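Glycoside hydrolase (Streptococcus pneumoniae serotype 4, PDB 6ORH) probably acts as an alpha-L-fucosidase of glycoside hydrolase family 29, removing alpha-linked fucose from host-derived carbohydrate antigens. Local coordinates at residues Ile4-Pro9 against Leu385-Arg390; Ala144-Gln149 against Glu186-Thr191; Leu329-Ser334 against Leu366-Gly371. The protein carries 2 engineered substitutions. One frame throughout, in Å; residues are numbered along the deposited sequence.

The three contacts are spread along an elongated chain that joins a TIM-barrel-type catalytic domain to a beta-sandwich of the F5/8 type C family. Interaction 1 spans the longest stretch of sequence, and interactions 2 and 3 follow one another between its segments. Interaction 2 pairs helices 139-154 and 185-196 of the barrel domain, while interaction 3 forms the edge of one sandwich sheet. The centres of interactions 2 and 3 lie about 53 Å apart; interaction 1 is about 33 Å from interaction 2 and 26 Å from interaction 3, centre to centre. Interaction 1 thus brings the N-terminal arm, ahead of the barrel, onto the C-terminal sandwich, whereas interactions 2 and 3 each lie within one domain.

Interaction 1 of 3, residues Ile4-Pro9 against Leu385-Arg390; sequences IKPHGP and LKLGQR
Leu-387 meets Ile-4, Pro-6 and His-7 where the N-terminal arm of the chain, ahead of helix 13-21, lies on a loop of the C-terminal beta-sandwich, a domain of the F5/8 type C family. The loop opens with a 3-10 turn, residues 385-387, closed by the bond from Gly-388 N to Leu-385 O. At the end of this turn Leu-387 packs its CD2 branch against the backbone of the arm, 3.5 Å from Ile-4 O and 4.4 Å from Pro-6 CB. Leu-387 O is gripped from opposite faces of its carbonyl plane: His-7 N donates from well above that plane at 3.0 Å, and Arg-390 NH2, of the same loop, donates from the other face. Gly-388 follows with no side chain, and its CA comes within 3.2 Å of His-7 O in a CA-H...O contact that is nearly straight at the hydrogen. Gln-389 turns its carbonyl to the imidazole, O lying in the ring plane at the CD2 edge, while its amide group binds Leu-223 O and Gln-225 N of the barrel domain. Water 2 links Gln-389 N to Pro-9 O. Arg-390, extended from CG to NE, runs past His-7 in the opposite direction. His-7 CB lies over one face of the guanidinium, offset toward the rim; the guanidinium and imidazole planes are 65° apart. Outside the segments, His-7 NE2 is held by Gln-437 OE1 and Arg-390 NH1 by Leu-439 O; both partners lie in the loop between strands 428-436 and 441-448, which thus holds an end of each side chain. Water 1 joins Arg-390 NH1 to Lys-5 O, and Arg-390 NH2 also donates directly to Lys-5 O at 2.9 Å, with that oxygen in the guanidinium plane.

Interaction 2 of 3, residues Ala144-Gln149 against Glu186-Thr191; sequences AYYLAQ and EKWFET. With EDO (1,2-ethanediol), chain F.
Tyr-146 and Trp-188 stack face to face, the phenol ring lying over the six-membered ring of the indole with centroids 3.8 Å apart and planes inclined by 17°. The overlap is offset: Tyr-146 CD1 stands over one indole face, displaced toward the rim, and approaches Trp-188 CZ2 to 3.3 Å. In return Trp-188 CH2 lies over one face of the phenol, also toward the rim. The two side chains cross at about a right angle. Tyr-146 CG is anti to its backbone N (chi1 -167°), whereas Trp-188 CG is anti to its own carbonyl carbon, beside N. The stack flanks the interface on the barrel-sheet side, and Leu-147 lies between the helix axes. Near the pyrrole part of the indole, Leu-147 CD1 approaches Trp-188 CD1 obliquely, to 4.2 Å.

Leu-147 fills the rest of the contact by splitting its two methyls between partners one helical turn apart. CD1 goes to Thr-191, 3.4 Å from OG1 and 3.6 Å from CB. CD2 rests against the extended aliphatic chain of Lys-187, closest to CE at 3.6 Å, the two side chains crossing at about a right angle. The contact is thus mainly apolar, with the Thr-191 hydroxyl oxygen and the Lys-187 chain also touching Leu-147.

Helices 139-154 and 185-196 run nearly parallel here, their local axes 13° apart in direction and 10.2 Å apart at closest approach, as outer helices of a TIM barrel commonly do. Trp-188 also packs on Asn-143 and Leu-150 of helix 139-154 and meets the ring of Tyr-183. Tyr-146 leans on Met-170, just past strand 167-169, and its OH is hydrogen-bonded to Leu-124 O at the end of strand 119-124, connecting the helix pair to the barrel sheet.

Interaction 3 of 3, residues Leu329-Ser334 against Leu366-Gly371; sequences LGAEVS and LELDLG
Val-333 and Leu-368 face each other as a non-hydrogen-bonded pair, their side chains lying side by side and pointing the same way, with Val-333 CG2 3.9 Å from Leu-368 CG. Val-333 CG1, anti to the backbone N (chi1 -175°), touches Leu-366 CD2 at 4.1 Å, the side chains crossing at a slant. Ala-331 CB extends this apolar row, 3.7 Å from Leu-370 CD2. Hydrogen-bonded pairs flank Val-333. Glu-332 and Asp-369 exchange two backbone bonds, the one from Asp-369 N to Glu-332 O being 2.8 Å long; Ser-334 and Glu-367 exchange two more, both 2.9 Å. On the face carrying these four polar side chains, water 3 donates to Glu-367 O and is hydrogen-bonded to Ser-334 OG. Beyond the pairs, Asp-369 OD1 accepts from Gly-371 N, forming an Asx turn where the chain turns its corner, and also binds Gln-427 NE2. Glu-367 OE1 makes a salt bridge to Arg-430 NE on strand 428-436, next in the sheet. Leu-368 and Leu-370 reach Ile-445 and Leu-447 of the second sheet; loop residues Cys-344 and Thr-348 cover Val-333. Strand 332-334, outermost within this chain, antiparallel to the core-packed strand 364-370, is typical of the F5/8 type C beta-sandwich.

Interaction 1 of 3, residues Ile4-Pro9 against Leu385-Arg390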
ATOM      1  N   ILE A   4      32.507 -10.208  -1.696  1.00 36.91           N
ATOM      2  CA  ILE A   4      31.566  -9.240  -2.236  1.00 30.02           C
ATOM      3  C   ILE A   4      31.837  -7.931  -1.501  1.00 27.52           C
ATOM      4  O   ILE A   4      32.017  -7.939  -0.284  1.00 28.53           O
ATOM      5  CB  ILE A   4      30.143  -9.788  -1.995  1.00 28.77           C
ATOM      6  CG1 ILE A   4      29.910 -11.061  -2.817  1.00 27.58           C
ATOM      7  CG2 ILE A   4      29.069  -8.739  -2.251  1.00 27.08           C
ATOM      8  CD1 ILE A   4      28.653 -11.805  -2.432  1.00 27.26           C
ATOM      9  N   LYS A   5      31.947  -6.833  -2.259  1.00 25.69           N
ATOM     10  CA  LYS A   5      32.167  -5.527  -1.667  1.00 24.33           C
ATOM     11  C   LYS A   5      30.845  -5.049  -1.068  1.00 22.60           C
ATOM     12  O   LYS A   5      29.792  -5.329  -1.616  1.00 20.88           O
ATOM     13  CB  LYS A   5      32.560  -4.509  -2.739  1.00 26.71           C
ATOM     14  CG  LYS A   5      33.902  -4.735  -3.429  1.00 33.75           C
ATOM     15  CD  LYS A   5      34.377  -3.462  -4.113  1.00 37.60           C
ATOM     16  CE  LYS A   5      35.221  -3.717  -5.341  1.00 43.08           C
ATOM     17  NZ  LYS A   5      36.327  -4.652  -5.033  1.00 45.84           N
ATOM     18  N   PRO A   6      30.864  -4.259   0.023  1.00 19.80           N
ATOM     19  CA  PRO A   6      29.632  -3.628   0.515  1.00 19.11           C
ATOM     20  C   PRO A   6      29.065  -2.583  -0.447  1.00 18.20           C
ATOM     21  O   PRO A   6      29.747  -2.105  -1.352  1.00 19.36           O
ATOM     22  CB  PRO A   6      30.086  -3.017   1.853  1.00 20.31           C
ATOM     23  CG  PRO A   6      31.551  -2.717   1.631  1.00 21.43           C
ATOM     24  CD  PRO A   6      32.037  -3.924   0.845  1.00 21.42           C
ATOM     25  N   HIS A   7      27.789  -2.230  -0.239  1.00 15.74           N
ATOM     26  CA  HIS A   7      27.087  -1.277  -1.067  1.00 15.04           C
ATOM     27  C   HIS A   7      26.313  -0.326  -0.160  1.00 15.10           C
ATOM     28  O   HIS A   7      25.599  -0.773   0.738  1.00 14.39           O
ATOM     29  CB  HIS A   7      26.088  -1.976  -2.012  1.00 15.83           C
ATOM     30  CG  HIS A   7      25.196  -0.983  -2.678  1.00 17.03           C
ATOM     31  ND1 HIS A   7      25.627  -0.233  -3.768  1.00 16.57           N
ATOM     32  CD2 HIS A   7      23.937  -0.562  -2.381  1.00 15.89           C
ATOM     33  CE1 HIS A   7      24.659   0.587  -4.155  1.00 15.41           C
ATOM     34  NE2 HIS A   7      23.614   0.410  -3.295  1.00 14.85           N
ATOM     35  N   GLY A   8      26.465   0.987  -0.405  1.00 16.04           N
ATOM     36  CA  GLY A   8      25.656   1.983   0.298  1.00 15.75           C
ATOM     37  C   GLY A   8      26.009   2.085   1.779  1.00 14.65           C
ATOM     38  O   GLY A   8      27.014   1.545   2.251  1.00 16.41           O
ATOM     39  N   PRO A   9      25.218   2.829   2.585  1.00 14.33           N
ATOM     40  CA  PRO A   9      25.523   2.977   4.007  1.00 14.12           C
ATOM     41  C   PRO A   9      25.190   1.715   4.800  1.00 14.47           C
ATOM     42  O   PRO A   9      24.117   1.142   4.625  1.00 16.17           O
ATOM     43  CB  PRO A   9      24.639   4.170   4.424  1.00 14.65           C
ATOM     44  CG  PRO A   9      23.482   4.154   3.448  1.00 14.40           C
ATOM     45  CD  PRO A   9      24.024   3.567   2.152  1.00 13.79           C
ATOM     46  N   LEU A 385      21.991  -7.304   5.220  1.00 15.93           N
ATOM     47  CA  LEU A 385      22.209  -5.866   5.298  1.00 16.29           C
ATOM     48  C   LEU A 385      23.602  -5.537   5.824  1.00 16.98           C
ATOM     49  O   LEU A 385      23.992  -4.376   5.773  1.00 18.09           O
ATOM     50  CB  LEU A 385      21.114  -5.192   6.140  1.00 15.02           C
ATOM     51  CG  LEU A 385      19.695  -5.213   5.580  1.00 14.37           C
ATOM     52  CD1 LEU A 385      18.806  -4.303   6.418  1.00 15.36           C
ATOM     53  CD2 LEU A 385      19.627  -4.829   4.096  1.00 14.50           C
ATOM     54  N   LYS A 386      24.371  -6.538   6.302  1.00 18.63           N
ATOM     55  CA  LYS A 386      25.763  -6.248   6.636  1.00 19.94           C
ATOM     56  C   LYS A 386      26.527  -5.823   5.388  1.00 18.68           C
ATOM     57  O   LYS A 386      27.597  -5.218   5.489  1.00 21.74           O
ATOM     58  CB  LYS A 386      26.449  -7.497   7.198  1.00 21.98           C
ATOM     59  CG  LYS A 386      25.843  -7.958   8.511  1.00 27.07           C
ATOM     60  CD  LYS A 386      26.380  -9.290   9.020  1.00 32.83           C
ATOM     61  CE  LYS A 386      25.819  -9.584  10.398  1.00 37.30           C
ATOM     62  NZ  LYS A 386      26.734 -10.438  11.194  1.00 42.76           N
ATOM     63  N   LEU A 387      25.996  -6.151   4.211  1.00 16.66           N
ATOM     64  CA  LEU A 387      26.616  -5.760   2.954  1.00 17.08           C
ATOM     65  C   LEU A 387      25.813  -4.650   2.255  1.00 15.77           C
ATOM     66  O   LEU A 387      26.080  -4.288   1.103  1.00 16.11           O
ATOM     67  CB  LEU A 387      26.783  -7.009   2.077  1.00 20.84           C
ATOM     68  CG  LEU A 387      27.996  -7.872   2.430  1.00 22.89           C
ATOM     69  CD1 LEU A 387      27.772  -9.324   2.043  1.00 25.85           C
ATOM     70  CD2 LEU A 387      29.267  -7.325   1.785  1.00 25.68           C
ATOM     71  N   GLY A 388      24.834  -4.086   2.978  1.00 16.35           N
ATOM     72  CA  GLY A 388      24.052  -2.964   2.464  1.00 15.08           C
ATOM     73  C   GLY A 388      22.759  -3.378   1.751  1.00 14.81           C
ATOM     74  O   GLY A 388      22.644  -4.464   1.170  1.00 14.47           O
ATOM     75  N   GLN A 389      21.760  -2.489   1.787  1.00 12.78           N
ATOM     76  CA  GLN A 389      20.474  -2.759   1.150  1.00 13.45           C
ATOM     77  C   GLN A 389      20.575  -2.488  -0.353  1.00 13.19           C
ATOM     78  O   GLN A 389      21.134  -1.455  -0.774  1.00 14.31           O
ATOM     79  CB  GLN A 389      19.435  -1.807   1.770  1.00 12.08           C
ATOM     80  CG  GLN A 389      17.997  -2.103   1.341  1.00 11.43           C
ATOM     81  CD  GLN A 389      16.954  -1.248   2.030  1.00 11.64           C
ATOM     82  OE1 GLN A 389      17.298  -0.404   2.863  1.00 11.75           O
ATOM     83  NE2 GLN A 389      15.684  -1.481   1.700  1.00 10.32           N
ATOM     84  N   ARG A 390      20.001  -3.377  -1.182  1.00 12.61           N
ATOM     85  CA  ARG A 390      20.266  -3.312  -2.620  1.00 12.64           C
ATOM     86  C   ARG A 390      19.017  -3.429  -3.484  1.00 13.60           C
ATOM     87  O   ARG A 390      18.877  -2.687  -4.461  1.00 13.26           O
ATOM     88  CB  ARG A 390      21.241  -4.442  -3.020  1.00 14.13           C
ATOM     89  CG  ARG A 390      22.574  -4.391  -2.278  1.00 13.80           C
ATOM     90  CD  ARG A 390      23.385  -5.699  -2.420  1.00 15.55           C
ATOM     91  NE  ARG A 390      24.622  -5.504  -1.705  1.00 15.42           N
ATOM     92  CZ  ARG A 390      25.855  -5.712  -2.184  1.00 15.77           C
ATOM     93  NH1 ARG A 390      26.036  -6.236  -3.393  1.00 16.58           N
ATOM     94  NH2 ARG A 390      26.892  -5.434  -1.423  1.00 16.60           N
TER
HETATM   95  O   HOH W   1      28.712  -5.628  -4.715  1.00 22.66           O
HETATM   96  O   HOH W   2      22.115   0.165   3.086  1.00 13.97           O

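Interaction 2 of 3, residues Ala144-Gln149 against Glu186-Thr191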
ATOM      1  N   ALA A 144      20.707  22.868  29.203  1.00 15.13           N
ATOM      2  CA  ALA A 144      21.455  22.293  30.317  1.00 14.55           C
ATOM      3  C   ALA A 144      20.571  21.431  31.225  1.00 13.92           C
ATOM      4  O   ALA A 144      21.028  20.418  31.754  1.00 14.35           O
ATOM      5  CB  ALA A 144      22.185  23.385  31.088  1.00 15.53           C
ATOM      6  N   TYR A 145      19.304  21.825  31.396  1.00 13.82           N
ATOM      7  CA  TYR A 145      18.323  21.064  32.160  1.00 14.20           C
ATOM      8  C   TYR A 145      18.105  19.707  31.480  1.00 13.68           C
ATOM      9  O   TYR A 145      18.189  18.652  32.130  1.00 14.08           O
ATOM     10  CB  TYR A 145      17.012  21.865  32.246  1.00 15.08           C
ATOM     11  CG  TYR A 145      15.810  21.121  32.775  1.00 14.85           C
ATOM     12  CD1 TYR A 145      15.784  20.660  34.086  1.00 15.73           C
ATOM     13  CD2 TYR A 145      14.710  20.817  31.975  1.00 14.94           C
ATOM     14  CE1 TYR A 145      14.689  19.986  34.588  1.00 16.52           C
ATOM     15  CE2 TYR A 145      13.598  20.146  32.474  1.00 15.88           C
ATOM     16  CZ  TYR A 145      13.604  19.695  33.784  1.00 15.54           C
ATOM     17  OH  TYR A 145      12.551  19.011  34.320  1.00 16.53           O
ATOM     18  N   TYR A 146      17.842  19.761  30.170  1.00 14.09           N
ATOM     19  CA  TYR A 146      17.602  18.537  29.397  1.00 13.55           C
ATOM     20  C   TYR A 146      18.797  17.591  29.506  1.00 13.46           C
ATOM     21  O   TYR A 146      18.636  16.388  29.784  1.00 13.35           O
ATOM     22  CB  TYR A 146      17.225  18.876  27.943  1.00 13.05           C
ATOM     23  CG  TYR A 146      16.675  17.695  27.178  1.00 12.57           C
ATOM     24  CD1 TYR A 146      17.546  16.796  26.565  1.00 12.25           C
ATOM     25  CD2 TYR A 146      15.316  17.499  27.045  1.00 11.93           C
ATOM     26  CE1 TYR A 146      17.057  15.698  25.871  1.00 12.30           C
ATOM     27  CE2 TYR A 146      14.805  16.407  26.351  1.00 11.98           C
ATOM     28  CZ  TYR A 146      15.689  15.490  25.798  1.00 12.27           C
ATOM     29  OH  TYR A 146      15.219  14.414  25.081  1.00 12.32           O
ATOM     30  N   LEU A 147      19.997  18.138  29.277  1.00 14.28           N
ATOM     31  CA  LEU A 147      21.239  17.370  29.277  1.00 15.02           C
ATOM     32  C   LEU A 147      21.495  16.780  30.666  1.00 15.31           C
ATOM     33  O   LEU A 147      21.898  15.624  30.796  1.00 13.86           O
ATOM     34  CB  LEU A 147      22.402  18.268  28.825  1.00 15.62           C
ATOM     35  CG  LEU A 147      23.770  17.578  28.799  1.00 15.65           C
ATOM     36  CD1 LEU A 147      23.765  16.374  27.859  1.00 18.28           C
ATOM     37  CD2 LEU A 147      24.870  18.561  28.391  1.00 16.81           C
ATOM     38  N   ALA A 148      21.278  17.576  31.716  1.00 14.55           N
ATOM     39  CA  ALA A 148      21.436  17.058  33.072  1.00 15.12           C
ATOM     40  C   ALA A 148      20.502  15.874  33.328  1.00 15.03           C
ATOM     41  O   ALA A 148      20.878  14.956  34.047  1.00 16.68           O
ATOM     42  CB  ALA A 148      21.221  18.139  34.101  1.00 15.14           C
ATOM     43  N   GLN A 149      19.291  15.900  32.756  1.00 13.06           N
ATOM     44  CA  GLN A 149      18.394  14.773  32.963  1.00 12.98           C
ATOM     45  C   GLN A 149      18.885  13.558  32.174  1.00 13.43           C
ATOM     46  O   GLN A 149      18.804  12.436  32.687  1.00 13.35           O
ATOM     47  CB  GLN A 149      16.943  15.195  32.716  1.00 13.20           C
ATOM     48  CG  GLN A 149      16.487  16.152  33.806  1.00 14.46           C
ATOM     49  CD  GLN A 149      15.012  16.411  33.704  1.00 15.39           C
ATOM     50  OE1 GLN A 149      14.439  16.477  32.604  1.00 16.82           O
ATOM     51  NE2 GLN A 149      14.404  16.599  34.859  1.00 15.73           N
ATOM     52  N   GLU A 186      23.914  18.021  19.159  1.00 16.19           N
ATOM     53  CA  GLU A 186      25.220  17.362  19.134  1.00 17.66           C
ATOM     54  C   GLU A 186      25.759  17.110  20.540  1.00 17.05           C
ATOM     55  O   GLU A 186      26.340  16.059  20.810  1.00 16.56           O
ATOM     56  CB  GLU A 186      26.206  18.098  18.223  1.00 20.41           C
ATOM     57  CG  GLU A 186      25.841  17.938  16.766  1.00 24.73           C
ATOM     58  CD  GLU A 186      25.709  16.519  16.204  1.00 27.96           C
ATOM     59  OE1 GLU A 186      26.385  15.564  16.713  1.00 28.25           O
ATOM     60  OE2 GLU A 186      24.929  16.362  15.250  1.00 31.97           O
ATOM     61  N   LYS A 187      25.586  18.072  21.456  1.00 16.70           N
ATOM     62  CA  LYS A 187      26.037  17.907  22.822  1.00 16.47           C
ATOM     63  C   LYS A 187      25.241  16.789  23.490  1.00 16.10           C
ATOM     64  O   LYS A 187      25.814  15.957  24.181  1.00 15.52           O
ATOM     65  CB  LYS A 187      25.908  19.237  23.572  1.00 18.85           C
ATOM     66  CG  LYS A 187      26.555  19.236  24.942  1.00 24.22           C
ATOM     67  CD  LYS A 187      26.655  20.633  25.513  1.00 25.65           C
ATOM     68  CE  LYS A 187      27.325  20.641  26.871  1.00 29.16           C
ATOM     69  NZ  LYS A 187      27.234  21.997  27.460  1.00 27.59           N
ATOM     70  N   TRP A 188      23.931  16.735  23.213  1.00 14.48           N
ATOM     71  CA  TRP A 188      23.130  15.643  23.760  1.00 14.63           C
ATOM     72  C   TRP A 188      23.622  14.294  23.245  1.00 13.64           C
ATOM     73  O   TRP A 188      23.743  13.360  24.047  1.00 14.35           O
ATOM     74  CB  TRP A 188      21.648  15.797  23.418  1.00 14.13           C
ATOM     75  CG  TRP A 188      20.992  17.044  23.924  1.00 14.29           C
ATOM     76  CD1 TRP A 188      21.504  18.008  24.749  1.00 14.91           C
ATOM     77  CD2 TRP A 188      19.625  17.408  23.689  1.00 14.55           C
ATOM     78  NE1 TRP A 188      20.545  18.964  25.020  1.00 14.84           N
ATOM     79  CE2 TRP A 188      19.391  18.625  24.371  1.00 14.97           C
ATOM     80  CE3 TRP A 188      18.588  16.812  22.960  1.00 13.88           C
ATOM     81  CZ2 TRP A 188      18.136  19.248  24.362  1.00 14.43           C
ATOM     82  CZ3 TRP A 188      17.364  17.444  22.909  1.00 14.40           C
ATOM     83  CH2 TRP A 188      17.148  18.620  23.639  1.00 13.44           C
ATOM     84  N   PHE A 189      23.902  14.206  21.940  1.00 13.34           N
ATOM     85  CA  PHE A 189      24.279  12.926  21.342  1.00 13.95           C
ATOM     86  C   PHE A 189      25.630  12.488  21.897  1.00 15.80           C
ATOM     87  O   PHE A 189      25.857  11.288  22.124  1.00 14.79           O
ATOM     88  CB  PHE A 189      24.300  13.010  19.811  1.00 13.95           C
ATOM     89  CG  PHE A 189      23.005  13.417  19.148  1.00 13.63           C
ATOM     90  CD1 PHE A 189      21.773  13.269  19.800  1.00 14.71           C
ATOM     91  CD2 PHE A 189      23.028  13.978  17.867  1.00 13.76           C
ATOM     92  CE1 PHE A 189      20.589  13.618  19.150  1.00 14.32           C
ATOM     93  CE2 PHE A 189      21.853  14.357  17.233  1.00 13.68           C
ATOM     94  CZ  PHE A 189      20.640  14.185  17.884  1.00 13.30           C
ATOM     95  N   GLU A 190      26.521  13.465  22.125  0.50 15.72           N
ATOM     96  CA  GLU A 190      27.830  13.167  22.693  0.50 16.22           C
ATOM     97  C   GLU A 190      27.696  12.505  24.064  0.50 16.16           C
ATOM     98  O   GLU A 190      28.354  11.493  24.330  0.50 15.98           O
ATOM     99  CB  GLU A 190      28.657  14.448  22.798  0.50 17.85           C
ATOM    100  CG  GLU A 190      29.286  14.873  21.490  0.50 19.83           C
ATOM    101  CD  GLU A 190      29.965  16.235  21.566  0.50 22.02           C
ATOM    102  OE1 GLU A 190      29.988  16.821  22.662  0.50 24.95           O
ATOM    103  OE2 GLU A 190      30.444  16.716  20.534  0.50 23.81           O
ATOM    104  N   THR A 191      26.835  13.077  24.925  1.00 14.50           N
ATOM    105  CA  THR A 191      26.616  12.551  26.259  1.00 15.02           C
ATOM    106  C   THR A 191      26.012  11.145  26.173  1.00 14.82           C
ATOM    107  O   THR A 191      26.354  10.269  26.969  1.00 15.35           O
ATOM    108  CB  THR A 191      25.763  13.497  27.119  1.00 15.55           C
ATOM    109  OG1 THR A 191      26.654  14.522  27.574  1.00 18.78           O
ATOM    110  CG2 THR A 191      25.146  12.841  28.334  1.00 15.50           C
TER
HETATM  111  C1  EDO F 506      24.764  11.684  14.781  1.00 43.02           C
HETATM  112  O1  EDO F 506      24.687  13.020  14.309  1.00 45.73           O
HETATM  113  C2  EDO F 506      25.921  11.483  15.679  1.00 44.33           C
HETATM  114  O2  EDO F 506      26.376  12.662  16.352  1.00 42.14           O

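Interaction 3 of 3, residues Leu329-Ser334 against Leu366-Gly371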
ATOM      1  N   LEU A 329      11.421 -24.875   3.757  1.00 23.57           N
ATOM      2  CA  LEU A 329      12.663 -25.433   4.283  1.00 28.13           C
ATOM      3  C   LEU A 329      13.063 -26.663   3.474  1.00 28.43           C
ATOM      4  O   LEU A 329      12.261 -27.569   3.288  1.00 33.16           O
ATOM      5  CB  LEU A 329      12.468 -25.848   5.744  1.00 31.10           C
ATOM      6  CG  LEU A 329      12.909 -24.877   6.828  1.00 32.48           C
ATOM      7  CD1 LEU A 329      12.693 -25.513   8.194  1.00 30.98           C
ATOM      8  CD2 LEU A 329      14.357 -24.420   6.661  1.00 30.50           C
ATOM      9  N   GLY A 330      14.302 -26.695   2.989  1.00 30.27           N
ATOM     10  CA  GLY A 330      14.820 -27.835   2.249  1.00 30.58           C
ATOM     11  C   GLY A 330      14.346 -27.914   0.799  1.00 31.99           C
ATOM     12  O   GLY A 330      14.732 -28.824   0.072  1.00 31.67           O
ATOM     13  N   ALA A 331      13.512 -26.966   0.352  1.00 30.31           N
ATOM     14  CA  ALA A 331      13.172 -26.907  -1.064  1.00 26.82           C
ATOM     15  C   ALA A 331      14.431 -26.790  -1.928  1.00 28.41           C
ATOM     16  O   ALA A 331      15.410 -26.147  -1.548  1.00 29.11           O
ATOM     17  CB  ALA A 331      12.225 -25.753  -1.313  1.00 26.60           C
ATOM     18  N   GLU A 332      14.379 -27.395  -3.119  1.00 28.83           N
ATOM     19  CA  GLU A 332      15.440 -27.301  -4.109  1.00 31.82           C
ATOM     20  C   GLU A 332      15.341 -25.947  -4.810  1.00 28.81           C
ATOM     21  O   GLU A 332      14.278 -25.599  -5.299  1.00 26.67           O
ATOM     22  CB  GLU A 332      15.269 -28.413  -5.145  1.00 38.65           C
ATOM     23  CG  GLU A 332      16.197 -29.599  -4.928  1.00 50.93           C
ATOM     24  CD  GLU A 332      17.426 -29.552  -5.823  1.00 58.40           C
ATOM     25  OE1 GLU A 332      18.537 -29.297  -5.293  1.00 57.89           O
ATOM     26  OE2 GLU A 332      17.269 -29.749  -7.055  1.00 64.14           O
ATOM     27  N   VAL A 333      16.458 -25.215  -4.883  1.00 25.85           N
ATOM     28  CA  VAL A 333      16.463 -23.909  -5.530  1.00 24.93           C
ATOM     29  C   VAL A 333      17.409 -23.918  -6.728  1.00 24.52           C
ATOM     30  O   VAL A 333      18.564 -24.315  -6.609  1.00 28.57           O
ATOM     31  CB  VAL A 333      16.868 -22.806  -4.528  1.00 24.29           C
ATOM     32  CG1 VAL A 333      16.746 -21.434  -5.178  1.00 25.54           C
ATOM     33  CG2 VAL A 333      16.052 -22.854  -3.249  1.00 23.39           C
ATOM     34  N   SER A 334      16.945 -23.426  -7.880  1.00 23.49           N
ATOM     35  CA  SER A 334      17.809 -23.293  -9.044  1.00 23.17           C
ATOM     36  C   SER A 334      17.807 -21.848  -9.517  1.00 22.79           C
ATOM     37  O   SER A 334      16.872 -21.092  -9.246  1.00 24.90           O
ATOM     38  CB  SER A 334      17.354 -24.167 -10.166  1.00 24.88           C
ATOM     39  OG  SER A 334      15.960 -24.046 -10.303  1.00 25.83           O
ATOM     40  N   LEU A 366      15.051 -17.034  -9.465  1.00 18.42           N
ATOM     41  CA  LEU A 366      15.248 -18.180  -8.577  1.00 18.96           C
ATOM     42  C   LEU A 366      13.971 -19.012  -8.595  1.00 20.45           C
ATOM     43  O   LEU A 366      12.875 -18.481  -8.435  1.00 21.50           O
ATOM     44  CB  LEU A 366      15.535 -17.678  -7.151  1.00 18.15           C
ATOM     45  CG  LEU A 366      16.857 -16.945  -6.975  1.00 19.32           C
ATOM     46  CD1 LEU A 366      16.871 -16.134  -5.678  1.00 19.14           C
ATOM     47  CD2 LEU A 366      18.004 -17.958  -7.007  1.00 21.94           C
ATOM     48  N   GLU A 367      14.090 -20.338  -8.797  1.00 18.25           N
ATOM     49  CA  GLU A 367      12.898 -21.176  -8.784  1.00 19.41           C
ATOM     50  C   GLU A 367      13.031 -22.195  -7.658  1.00 18.82           C
ATOM     51  O   GLU A 367      14.086 -22.845  -7.535  1.00 20.84           O
ATOM     52  CB  GLU A 367      12.735 -21.898 -10.126  1.00 19.74           C
ATOM     53  CG  GLU A 367      11.461 -22.734 -10.206  1.00 21.80           C
ATOM     54  CD  GLU A 367      11.141 -23.217 -11.614  1.00 24.65           C
ATOM     55  OE1 GLU A 367      11.327 -22.444 -12.563  1.00 24.04           O
ATOM     56  OE2 GLU A 367      10.719 -24.383 -11.768  1.00 28.53           O
ATOM     57  N   LEU A 368      11.978 -22.294  -6.839  1.00 19.07           N
ATOM     58  CA  LEU A 368      11.936 -23.252  -5.738  1.00 20.74           C
ATOM     59  C   LEU A 368      11.036 -24.402  -6.162  1.00 21.42           C
ATOM     60  O   LEU A 368       9.954 -24.167  -6.698  1.00 21.66           O
ATOM     61  CB  LEU A 368      11.341 -22.621  -4.473  1.00 21.66           C
ATOM     62  CG  LEU A 368      12.294 -21.738  -3.668  1.00 23.59           C
ATOM     63  CD1 LEU A 368      12.507 -20.419  -4.389  1.00 27.08           C
ATOM     64  CD2 LEU A 368      11.747 -21.464  -2.278  1.00 23.43           C
ATOM     65  N   ASP A 369      11.486 -25.636  -5.865  1.00 22.94           N
ATOM     66  CA  ASP A 369      10.668 -26.833  -6.004  1.00 23.20           C
ATOM     67  C   ASP A 369      10.479 -27.429  -4.611  1.00 21.81           C
ATOM     68  O   ASP A 369      11.440 -27.898  -4.020  1.00 23.36           O
ATOM     69  CB  ASP A 369      11.345 -27.841  -6.945  1.00 23.00           C
ATOM     70  CG  ASP A 369      10.509 -29.100  -7.178  1.00 26.66           C
ATOM     71  OD1 ASP A 369       9.514 -29.310  -6.458  1.00 22.55           O
ATOM     72  OD2 ASP A 369      10.860 -29.856  -8.104  1.00 31.90           O
ATOM     73  N   LEU A 370       9.252 -27.361  -4.090  1.00 20.48           N
ATOM     74  CA  LEU A 370       8.946 -27.771  -2.730  1.00 22.75           C
ATOM     75  C   LEU A 370       8.913 -29.294  -2.631  1.00 27.56           C
ATOM     76  O   LEU A 370       8.867 -29.831  -1.519  1.00 30.48           O
ATOM     77  CB  LEU A 370       7.595 -27.187  -2.300  1.00 22.15           C
ATOM     78  CG  LEU A 370       7.471 -25.666  -2.380  1.00 21.72           C
ATOM     79  CD1 LEU A 370       6.129 -25.222  -1.828  1.00 22.77           C
ATOM     80  CD2 LEU A 370       8.610 -25.000  -1.614  1.00 22.99           C
ATOM     81  N   GLY A 371       8.933 -29.968  -3.790  1.00 28.08           N
ATOM     82  CA  GLY A 371       9.006 -31.428  -3.817  1.00 31.96           C
ATOM     83  C   GLY A 371       7.626 -32.093  -3.823  1.00 33.16           C
ATOM     84  O   GLY A 371       7.489 -33.240  -4.248  1.00 34.83           O
TER
HETATM   85  O   HOH W   3      14.136 -25.662  -8.450  1.00 31.24           O